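Local coordinates for PhnH (Penicillium herquei, PDB 6JJT), which catalyses the enantioselective intramolecular hydroalkoxylation that closes the ring of (2'R)-atrovenetin in the biosynthesis of phenalenones such as herqueinone, at the interface of chains A and B. Residues are numbered along the deposited sequence; one frame, centred on the assembly and turned at random. Chains: chain A/B, PhnH.

The interface of chains A and B. Residues chain A 70-71, 91, 93, 99-101; chain B 40-42, 52.
B:Tyr40 and B:Tyr42 reach from one strand of chain B onto the sheet of chain A, and each ring has an aliphatic group of chain A laid on a face. A:Ile70 crosses B:Tyr40 at about a right angle and sets its CG2 methyl over the ring, 3.7 Å from the centroid, tightly packed toward the hydroxyl end. A:Leu101 puts its CB over the middle of the B:Tyr42 ring, 3.6 Å from the centroid, while its CD2 methyl lies near CZ, the hydroxyl-bearing carbon. B:Tyr42 holds CG between its own backbone N and carbonyl carbon (chi1 57°), which swings the ring toward A:Leu101, and chi2 (-87°) turns its face to the leucine. A:Leu91 sets its CD1 methyl against the roots of both tyrosines, 3.8 Å from CB of B:Tyr40 and 3.9 Å from CB of B:Tyr42, and its CD2 against the near side of the B:Tyr40 ring. B:Leu52 meets A:Leu101 methyl to methyl.

Polar groups line one margin of this apolar patch. The A:Asn99 amide ND2 donates to the backbone O of B:Ile41 at 3.0 Å, fairly straight (162° at H) but from above the carbonyl plane. Its OD1 accepts NE2 of A:Gln93 on a lone pair at 2.9 Å, which fixes the flip of both amides and leaves that NE2 at the edge of the B:Tyr40 ring. A water then links A:Gln93 OE1 to the B:Tyr40 hydroxyl OH.

Chain A contributes neighbouring strands 66-79, 84-94 and 99-107, chain B strands 26-44 and 48-62; the patch recurs with chains exchanged across a two-fold axis of the homotetramer.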
# COMPACT_ATOMS: atom_id res chain seq x y z
N ILE A 70 -7.34 -4.82 19.16
CA ILE A 70 -7.98 -3.58 19.52
C ILE A 70 -8.86 -3.05 18.39
O ILE A 70 -9.76 -2.26 18.60
CB ILE A 70 -6.87 -2.59 19.88
CG1 ILE A 70 -6.08 -3.02 21.12
CG2 ILE A 70 -7.55 -1.25 20.05
CD1 ILE A 70 -6.95 -3.64 22.21
N GLY A 71 -8.49 -3.40 17.15
CA GLY A 71 -9.23 -2.92 16.00
C GLY A 71 -8.34 -2.98 14.77
O GLY A 71 -7.13 -3.23 14.85
N LEU A 91 -4.22 -4.04 15.25
CA LEU A 91 -3.26 -3.83 16.34
C LEU A 91 -3.56 -4.79 17.46
O LEU A 91 -4.73 -4.94 17.88
CB LEU A 91 -3.32 -2.38 16.80
CG LEU A 91 -2.16 -2.07 17.77
CD1 LEU A 91 -1.32 -0.88 17.35
CD2 LEU A 91 -2.54 -2.11 19.25
N GLN A 93 -2.77 -5.66 21.36
CA GLN A 93 -2.20 -5.16 22.63
C GLN A 93 -1.98 -6.41 23.50
O GLN A 93 -2.90 -7.14 23.74
CB GLN A 93 -3.12 -4.13 23.27
CG GLN A 93 -2.51 -3.48 24.50
CD GLN A 93 -3.40 -2.33 24.92
OE1 GLN A 93 -4.49 -2.52 25.39
NE2 GLN A 93 -2.93 -1.12 24.66
N ASN A 99 2.08 -2.71 22.36
CA ASN A 99 1.25 -2.51 21.19
C ASN A 99 2.02 -3.00 19.97
O ASN A 99 3.15 -2.59 19.74
CB ASN A 99 0.87 -1.03 21.03
CG ASN A 99 0.06 -0.51 22.19
OD1 ASN A 99 -0.68 -1.27 22.84
ND2 ASN A 99 0.08 0.79 22.37
N ILE A 100 1.37 -3.82 19.13
CA ILE A 100 2.03 -4.44 17.97
C ILE A 100 1.15 -4.28 16.74
O ILE A 100 -0.02 -4.70 16.74
CB ILE A 100 2.33 -5.93 18.25
CG1 ILE A 100 3.12 -6.17 19.57
CG2 ILE A 100 3.01 -6.58 17.03
CD1 ILE A 100 3.12 -7.65 20.00
N LEU A 101 1.69 -3.68 15.68
CA LEU A 101 0.92 -3.66 14.42
C LEU A 101 1.11 -4.96 13.69
O LEU A 101 2.23 -5.41 13.47
CB LEU A 101 1.44 -2.51 13.54
CG LEU A 101 0.71 -2.40 12.18
CD1 LEU A 101 -0.73 -1.93 12.40
CD2 LEU A 101 1.42 -1.45 11.26
N TYR B 40 -3.14 4.33 19.10
CA TYR B 40 -2.29 3.29 19.67
C TYR B 40 -0.90 3.40 19.05
O TYR B 40 -0.70 3.07 17.88
CB TYR B 40 -2.88 1.91 19.43
CG TYR B 40 -4.09 1.62 20.27
CD1 TYR B 40 -5.35 2.03 19.89
CD2 TYR B 40 -3.95 0.92 21.46
CE1 TYR B 40 -6.45 1.77 20.70
CE2 TYR B 40 -5.03 0.67 22.28
CZ TYR B 40 -6.27 1.08 21.90
OH TYR B 40 -7.35 0.75 22.70
N ILE B 41 0.08 3.85 19.83
CA ILE B 41 1.45 3.94 19.35
C ILE B 41 2.07 2.55 19.44
O ILE B 41 2.15 1.96 20.53
CB ILE B 41 2.25 4.97 20.16
CG1 ILE B 41 1.68 6.37 19.98
CG2 ILE B 41 3.72 4.92 19.78
CD1 ILE B 41 2.10 7.32 21.10
N TYR B 42 2.56 2.05 18.30
CA TYR B 42 3.17 0.73 18.30
C TYR B 42 4.68 0.79 18.07
O TYR B 42 5.39 -0.16 18.39
CB TYR B 42 2.55 -0.23 17.25
CG TYR B 42 2.60 0.28 15.82
CD1 TYR B 42 1.59 1.08 15.30
CD2 TYR B 42 3.68 -0.02 14.98
CE1 TYR B 42 1.63 1.53 13.98
CE2 TYR B 42 3.75 0.44 13.67
CZ TYR B 42 2.74 1.23 13.22
OH TYR B 42 2.81 1.72 11.93
N LEU B 52 -1.60 3.46 15.11
CA LEU B 52 -2.83 3.08 14.45
C LEU B 52 -3.97 3.75 15.19
O LEU B 52 -3.97 3.76 16.44
CB LEU B 52 -2.96 1.54 14.44
CG LEU B 52 -4.27 0.97 13.84
CD1 LEU B 52 -4.04 -0.37 13.13
CD2 LEU B 52 -5.40 0.82 14.88
O HOH W 1 -7.02 -1.23 24.77